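Local coordinates for protein glycosyl transferase (Staphylococcus aureus, PDB 5U02) that belongs to the TarS-type glycosyl transferases and is built here from a helical linker region followed by two immunoglobulin-like C-terminal beta regions, at residues K172-S175 against R176-H180; I247-N251 against D252-L256. All coordinates share one frame; numbering follows the deposited sequence.

Interaction 1. Residues K172-S175 against R176-H180; sequences KLHS and RNKKH
Ser175 and Asn177 meet through their side chains in the turn after strand 168-175. Ser175 OG donates to Asn177 OD1 at 2.7 Å, arriving nearly along the C=O axis. The same OG accepts the backbone N of His180 at 2.9 Å in an almost straight bond (170°). With chi1 at 64°, OG sits between the backbone N and the carbonyl carbon of Ser175, and from there it faces into the loop. Two bonds thus grip one buried hydroxyl. Asn177 OD1 is also doubly used. It takes the backbone N of Lys179, 2.9 Å away and above the carbonyl plane, which closes an Asx turn.

Backbone bonds close the loop around these side chains. Ser175 N reaches His180 O at 2.9 Å. Lys178 N meets Ser175 O at 2.8 Å and closes a type I beta turn from Ser175 to Lys178. A water accepts from Lys178 NZ at 2.9 Å and lies 3.0 Å from Ser175 O.

His174 makes the looser side-chain contacts. Its ring and the Lys178 chain cross at about a right angle, with Lys178 CD 3.7 Å from His174 CE1. The ring edge is turned to the backbone: His180 O lies near the ring plane beside CD2. NE2 gives only a weak bond to Lys178 O. Lys172 CE lies over one face of the ring, toward its rim.

The loop closes the beta hairpin of strands 168-175 and 181-190. Asn177 ND2 bonds to Glu210, and Arg176 forms a salt bridge with Asp214 of strand 212-221, the partner of strand 168-175 on its other side. The His180 side chain packs on Trp213 of that strand and on Asn191 of the second subunit.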
ATOM      1  N   LYS A 172       9.102   1.053  10.088  1.00 26.95           N
ATOM      2  CA  LYS A 172       9.591  -0.202  10.638  1.00 29.36           C
ATOM      3  C   LYS A 172       9.742  -0.089  12.146  1.00 28.29           C
ATOM      4  O   LYS A 172      10.414   0.821  12.642  1.00 26.63           O
ATOM      5  CB  LYS A 172      10.925  -0.591  10.005  1.00 28.56           C
ATOM      6  CG  LYS A 172      11.495  -1.900  10.505  1.00 28.33           C
ATOM      7  CD  LYS A 172      12.810  -2.194   9.805  1.00 28.29           C
ATOM      8  CE  LYS A 172      13.416  -3.495  10.264  1.00 26.97           C
ATOM      9  NZ  LYS A 172      14.724  -3.693   9.602  1.00 31.43           N
ATOM     10  N   LEU A 173       9.114  -1.013  12.865  1.00 27.86           N
ATOM     11  CA  LEU A 173       9.371  -1.221  14.283  1.00 26.79           C
ATOM     12  C   LEU A 173      10.278  -2.439  14.405  1.00 27.74           C
ATOM     13  O   LEU A 173       9.946  -3.514  13.900  1.00 33.55           O
ATOM     14  CB  LEU A 173       8.070  -1.429  15.062  1.00 26.57           C
ATOM     15  CG  LEU A 173       7.009  -0.328  14.959  1.00 29.55           C
ATOM     16  CD1 LEU A 173       5.810  -0.621  15.860  1.00 28.17           C
ATOM     17  CD2 LEU A 173       7.604   1.039  15.279  1.00 27.32           C
ATOM     18  N   HIS A 174      11.429  -2.264  15.042  1.00 26.32           N
ATOM     19  CA  HIS A 174      12.426  -3.320  15.168  1.00 26.46           C
ATOM     20  C   HIS A 174      12.710  -3.508  16.648  1.00 26.03           C
ATOM     21  O   HIS A 174      13.092  -2.552  17.329  1.00 33.35           O
ATOM     22  CB  HIS A 174      13.701  -2.959  14.399  1.00 25.82           C
ATOM     23  CG  HIS A 174      14.444  -4.140  13.841  1.00 29.85           C
ATOM     24  ND1 HIS A 174      15.633  -4.007  13.150  1.00 33.60           N
ATOM     25  CD2 HIS A 174      14.172  -5.468  13.873  1.00 34.48           C
ATOM     26  CE1 HIS A 174      16.056  -5.203  12.780  1.00 34.04           C
ATOM     27  NE2 HIS A 174      15.189  -6.107  13.207  1.00 36.36           N
ATOM     28  N   SER A 175      12.499  -4.721  17.155  1.00 22.42           N
ATOM     29  CA  SER A 175      12.800  -4.978  18.556  1.00 23.09           C
ATOM     30  C   SER A 175      14.291  -4.795  18.792  1.00 26.11           C
ATOM     31  O   SER A 175      15.108  -4.968  17.883  1.00 25.92           O
ATOM     32  CB  SER A 175      12.353  -6.386  18.970  1.00 22.53           C
ATOM     33  OG  SER A 175      13.065  -7.404  18.285  1.00 26.16           O
ATOM     34  N   ARG A 176      14.646  -4.412  20.023  1.00 29.70           N
ATOM     35  CA  ARG A 176      16.043  -4.103  20.319  1.00 26.57           C
ATOM     36  C   ARG A 176      16.948  -5.296  20.037  1.00 29.71           C
ATOM     37  O   ARG A 176      18.081  -5.128  19.571  1.00 34.36           O
ATOM     38  CB  ARG A 176      16.191  -3.639  21.772  1.00 27.05           C
ATOM     39  CG  ARG A 176      17.640  -3.490  22.260  1.00 23.28           C
ATOM     40  CD  ARG A 176      18.361  -2.374  21.517  1.00 23.43           C
ATOM     41  NE  ARG A 176      17.544  -1.175  21.404  1.00 32.70           N
ATOM     42  CZ  ARG A 176      17.562  -0.175  22.283  1.00 29.65           C
ATOM     43  NH1 ARG A 176      18.342  -0.240  23.357  1.00 26.88           N
ATOM     44  NH2 ARG A 176      16.788   0.892  22.108  1.00 28.97           N
ATOM     45  N   ASN A 177      16.464  -6.511  20.287  1.00 30.33           N
ATOM     46  CA  ASN A 177      17.261  -7.701  20.004  1.00 33.14           C
ATOM     47  C   ASN A 177      17.178  -8.134  18.544  1.00 31.48           C
ATOM     48  O   ASN A 177      17.593  -9.251  18.225  1.00 28.67           O
ATOM     49  CB  ASN A 177      16.838  -8.857  20.919  1.00 31.82           C
ATOM     50  CG  ASN A 177      15.395  -9.304  20.694  1.00 29.81           C
ATOM     51  OD1 ASN A 177      14.730  -8.889  19.740  1.00 26.95           O
ATOM     52  ND2 ASN A 177      14.909 -10.163  21.579  1.00 24.77           N
ATOM     53  N   LYS A 178      16.629  -7.292  17.666  1.00 29.10           N
ATOM     54  CA  LYS A 178      16.496  -7.545  16.234  1.00 34.44           C
ATOM     55  C   LYS A 178      15.647  -8.772  15.905  1.00 38.67           C
ATOM     56  O   LYS A 178      15.553  -9.152  14.732  1.00 39.99           O
ATOM     57  CB  LYS A 178      17.869  -7.683  15.556  1.00 34.80           C
ATOM     58  CG  LYS A 178      18.911  -6.682  16.021  1.00 35.97           C
ATOM     59  CD  LYS A 178      18.725  -5.341  15.340  1.00 34.83           C
ATOM     60  CE  LYS A 178      19.301  -4.211  16.179  1.00 35.97           C
ATOM     61  NZ  LYS A 178      18.953  -2.883  15.608  1.00 34.93           N
ATOM     62  N   LYS A 179      15.007  -9.403  16.896  1.00 37.99           N
ATOM     63  CA  LYS A 179      14.321 -10.665  16.628  1.00 40.15           C
ATOM     64  C   LYS A 179      12.965 -10.459  15.965  1.00 40.96           C
ATOM     65  O   LYS A 179      12.566 -11.253  15.105  1.00 43.22           O
ATOM     66  CB  LYS A 179      14.163 -11.475  17.919  1.00 42.35           C
ATOM     67  CG  LYS A 179      15.481 -11.960  18.513  1.00 46.16           C
ATOM     68  CD  LYS A 179      15.371 -13.387  19.024  1.00 51.16           C
ATOM     69  CE  LYS A 179      16.725 -13.927  19.476  1.00 55.32           C
ATOM     70  NZ  LYS A 179      17.107 -13.398  20.815  1.00 55.71           N
ATOM     71  N   HIS A 180      12.239  -9.416  16.342  1.00 37.00           N
ATOM     72  CA  HIS A 180      10.890  -9.224  15.844  1.00 32.95           C
ATOM     73  C   HIS A 180      10.747  -7.859  15.187  1.00 35.27           C
ATOM     74  O   HIS A 180      11.497  -6.917  15.470  1.00 36.13           O
ATOM     75  CB  HIS A 180       9.861  -9.401  16.961  1.00 29.42           C
ATOM     76  CG  HIS A 180       9.941 -10.734  17.641  1.00 30.00           C
ATOM     77  ND1 HIS A 180      10.672 -10.940  18.792  1.00 30.51           N
ATOM     78  CD2 HIS A 180       9.397 -11.933  17.317  1.00 29.02           C
ATOM     79  CE1 HIS A 180      10.568 -12.208  19.150  1.00 32.43           C
ATOM     80  NE2 HIS A 180       9.801 -12.832  18.273  1.00 34.35           N
TER
HETATM   81  O   HOH W   1      16.340  -2.541  16.741  1.00 28.01           O

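Interaction 2. Residues I247-N251 against D252-L256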
ATOM      1  N   ILE A 247      -3.160   0.415  26.943  1.00 25.64           N
ATOM      2  CA  ILE A 247      -3.473  -0.699  26.056  1.00 23.65           C
ATOM      3  C   ILE A 247      -4.068  -1.822  26.893  1.00 22.08           C
ATOM      4  O   ILE A 247      -3.601  -2.085  28.007  1.00 23.21           O
ATOM      5  CB  ILE A 247      -2.214  -1.169  25.293  1.00 28.53           C
ATOM      6  CG1 ILE A 247      -1.835  -0.138  24.224  1.00 29.61           C
ATOM      7  CG2 ILE A 247      -2.412  -2.557  24.688  1.00 30.33           C
ATOM      8  CD1 ILE A 247      -0.543  -0.439  23.501  1.00 35.25           C
ATOM      9  N   HIS A 248      -5.110  -2.467  26.367  1.00 23.68           N
ATOM     10  CA  HIS A 248      -5.805  -3.557  27.042  1.00 27.93           C
ATOM     11  C   HIS A 248      -5.696  -4.810  26.190  1.00 32.70           C
ATOM     12  O   HIS A 248      -6.064  -4.802  25.010  1.00 26.82           O
ATOM     13  CB  HIS A 248      -7.278  -3.217  27.286  1.00 30.99           C
ATOM     14  CG  HIS A 248      -8.001  -4.208  28.149  1.00 42.79           C
ATOM     15  ND1 HIS A 248      -7.436  -4.771  29.272  1.00 46.22           N
ATOM     16  CD2 HIS A 248      -9.256  -4.712  28.067  1.00 49.45           C
ATOM     17  CE1 HIS A 248      -8.306  -5.588  29.839  1.00 48.81           C
ATOM     18  NE2 HIS A 248      -9.419  -5.570  29.127  1.00 49.73           N
ATOM     19  N   LEU A 249      -5.222  -5.892  26.792  1.00 36.78           N
ATOM     20  CA  LEU A 249      -4.859  -7.066  26.011  1.00 38.64           C
ATOM     21  C   LEU A 249      -5.020  -8.303  26.881  1.00 41.81           C
ATOM     22  O   LEU A 249      -4.280  -8.470  27.854  1.00 41.05           O
ATOM     23  CB  LEU A 249      -3.433  -6.930  25.501  1.00 40.50           C
ATOM     24  CG  LEU A 249      -2.882  -8.034  24.628  1.00 48.72           C
ATOM     25  CD1 LEU A 249      -3.712  -8.183  23.374  1.00 54.16           C
ATOM     26  CD2 LEU A 249      -1.487  -7.652  24.284  1.00 46.83           C
ATOM     27  N   ASN A 250      -5.979  -9.159  26.528  1.00 47.22           N
ATOM     28  CA  ASN A 250      -6.228 -10.416  27.232  1.00 55.61           C
ATOM     29  C   ASN A 250      -6.343 -10.189  28.740  1.00 54.30           C
ATOM     30  O   ASN A 250      -5.563 -10.712  29.538  1.00 55.26           O
ATOM     31  CB  ASN A 250      -5.139 -11.445  26.910  1.00 61.15           C
ATOM     32  CG  ASN A 250      -5.364 -12.141  25.579  1.00 67.04           C
ATOM     33  OD1 ASN A 250      -4.793 -11.757  24.557  1.00 68.44           O
ATOM     34  ND2 ASN A 250      -6.205 -13.171  25.586  1.00 69.33           N
ATOM     35  N   ASN A 251      -7.326  -9.369  29.113  1.00 51.20           N
ATOM     36  CA  ASN A 251      -7.684  -9.034  30.490  1.00 55.13           C
ATOM     37  C   ASN A 251      -6.598  -8.258  31.230  1.00 54.83           C
ATOM     38  O   ASN A 251      -6.801  -7.906  32.399  1.00 57.08           O
ATOM     39  CB  ASN A 251      -8.039 -10.278  31.316  1.00 61.50           C
ATOM     40  CG  ASN A 251      -9.081 -11.146  30.642  1.00 68.42           C
ATOM     41  OD1 ASN A 251      -8.771 -12.220  30.125  1.00 71.30           O
ATOM     42  ND2 ASN A 251     -10.327 -10.684  30.645  1.00 70.26           N
ATOM     43  N   ASP A 252      -5.465  -7.971  30.599  1.00 50.87           N
ATOM     44  CA  ASP A 252      -4.343  -7.308  31.246  1.00 46.00           C
ATOM     45  C   ASP A 252      -4.134  -5.914  30.670  1.00 41.77           C
ATOM     46  O   ASP A 252      -4.480  -5.630  29.518  1.00 40.19           O
ATOM     47  CB  ASP A 252      -3.065  -8.131  31.088  1.00 44.67           C
ATOM     48  CG  ASP A 252      -3.250  -9.560  31.521  1.00 46.28           C
ATOM     49  OD1 ASP A 252      -3.800  -9.763  32.620  1.00 48.11           O
ATOM     50  OD2 ASP A 252      -2.864 -10.474  30.762  1.00 48.46           O
ATOM     51  N   PHE A 253      -3.541  -5.046  31.482  1.00 37.81           N
ATOM     52  CA  PHE A 253      -3.304  -3.662  31.105  1.00 35.03           C
ATOM     53  C   PHE A 253      -1.818  -3.408  30.895  1.00 30.94           C
ATOM     54  O   PHE A 253      -0.973  -3.965  31.603  1.00 27.31           O
ATOM     55  CB  PHE A 253      -3.856  -2.710  32.162  1.00 32.06           C
ATOM     56  CG  PHE A 253      -5.348  -2.586  32.128  1.00 34.70           C
ATOM     57  CD1 PHE A 253      -5.956  -1.641  31.318  1.00 32.51           C
ATOM     58  CD2 PHE A 253      -6.144  -3.425  32.890  1.00 32.84           C
ATOM     59  CE1 PHE A 253      -7.329  -1.526  31.277  1.00 29.92           C
ATOM     60  CE2 PHE A 253      -7.518  -3.314  32.855  1.00 32.51           C
ATOM     61  CZ  PHE A 253      -8.111  -2.364  32.045  1.00 31.56           C
ATOM     62  N   TYR A 254      -1.515  -2.563  29.912  1.00 27.30           N
ATOM     63  CA  TYR A 254      -0.150  -2.220  29.547  1.00 24.69           C
ATOM     64  C   TYR A 254      -0.077  -0.733  29.251  1.00 25.65           C
ATOM     65  O   TYR A 254      -1.091  -0.079  28.988  1.00 23.95           O
ATOM     66  CB  TYR A 254       0.332  -2.996  28.314  1.00 25.11           C
ATOM     67  CG  TYR A 254       0.268  -4.505  28.439  1.00 23.09           C
ATOM     68  CD1 TYR A 254      -0.928  -5.186  28.262  1.00 24.61           C
ATOM     69  CD2 TYR A 254       1.414  -5.248  28.692  1.00 22.57           C
ATOM     70  CE1 TYR A 254      -0.988  -6.568  28.361  1.00 27.15           C
ATOM     71  CE2 TYR A 254       1.364  -6.628  28.789  1.00 23.49           C
ATOM     72  CZ  TYR A 254       0.161  -7.280  28.625  1.00 23.83           C
ATOM     73  OH  TYR A 254       0.106  -8.648  28.723  1.00 28.91           O
ATOM     74  N   ARG A 255       1.142  -0.204  29.293  1.00 23.97           N
ATOM     75  CA  ARG A 255       1.416   1.141  28.815  1.00 25.57           C
ATOM     76  C   ARG A 255       2.343   1.057  27.612  1.00 27.74           C
ATOM     77  O   ARG A 255       3.246   0.214  27.569  1.00 24.67           O
ATOM     78  CB  ARG A 255       2.029   2.033  29.909  1.00 23.28           C
ATOM     79  CG  ARG A 255       3.364   1.563  30.493  1.00 23.97           C
ATOM     80  CD  ARG A 255       3.923   2.636  31.428  1.00 23.41           C
ATOM     81  NE  ARG A 255       5.044   2.181  32.251  1.00 24.37           N
ATOM     82  CZ  ARG A 255       6.323   2.384  31.951  1.00 26.10           C
ATOM     83  NH1 ARG A 255       6.646   3.029  30.837  1.00 22.59           N
ATOM     84  NH2 ARG A 255       7.282   1.947  32.759  1.00 20.59           N
ATOM     85  N   LEU A 256       2.079   1.907  26.621  1.00 25.25           N
ATOM     86  CA  LEU A 256       2.958   2.110  25.474  1.00 20.95           C
ATOM     87  C   LEU A 256       3.542   3.506  25.636  1.00 21.96           C
ATOM     88  O   LEU A 256       2.802   4.497  25.625  1.00 22.02           O
ATOM     89  CB  LEU A 256       2.204   1.962  24.154  1.00 22.26           C
ATOM     90  CG  LEU A 256       2.979   2.067  22.841  1.00 24.06           C
ATOM     91  CD1 LEU A 256       4.044   1.000  22.794  1.00 22.69           C
ATOM     92  CD2 LEU A 256       2.057   1.939  21.625  1.00 13.53           C
TER
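His248 lays its ring on that of Phe253 in an offset stack. The centroids are 4.4 Å apart and the planes are inclined by 25°. His248 ND1 sits over the centre of the Phe253 ring, with Phe253 CZ the nearest carbon at 3.7 Å. The histidine reaches this place with CG anti to its backbone N (chi1 -172°). The Phe253 ring leaves with CG anti to the carbonyl carbon and beside the backbone N. His248 and Phe253 are a non-hydrogen-bonded pair of the hairpin, so their side chains leave the same face. ND1 of His248 also donates to Asp252 O at 3.1 Å. This bond is bent: the angle at the hydrogen is 136°, and the donor stands above the carbonyl plane. Bond and stack together would limit the rotation of the imidazole. Asp252 O also accepts the backbone N of Leu249 at 2.8 Å, nearly in line with the carbonyl.

The segments form a beta hairpin with a two-residue loop. A type I' turn from Leu249 to Asp252 links the strands, with Asn250 and Asn251 at its corners and both in left-handed backbone conformations. Ile247 and Tyr254 form a hydrogen-bonded pair further along.

The face opposite the His248-Phe253 stack carries Ile247, Leu249 and Tyr254. Leu249 CB approaches Tyr254 CE1 at 3.8 Å, and Leu249 O lies at the tyrosine ring edge, in its plane. Ile247 CD1 touches Leu256 CB at 3.7 Å; these two side chains cross obliquely. Tyr254 also stacks on Phe271 of strand 267-274, against which Ile247 packs too. On the other face, His248 and Phe253 both touch Tyr353 of strand 352-354.

Interactions 1 and 2 are two local turns of the same large antiparallel sheet. Their centres lie 20 Å apart and their nearest atoms about 7 Å, so they do not touch. Strand 168-175 of interaction 1 pairs with 212-221. That strand pairs in turn with 267-274, which is the neighbour of strand 252-260 in interaction 2. Both interactions also touch the loop between helix 200-203 and strand 212-221: interaction 1 contacts Lys209 and Glu210, interaction 2 Lys204, Leu207 and Pro208. Their outer surroundings differ. Residues 172-180 reach the second subunit, whereas residues 247-256 meet strand 352-354 of the same chain.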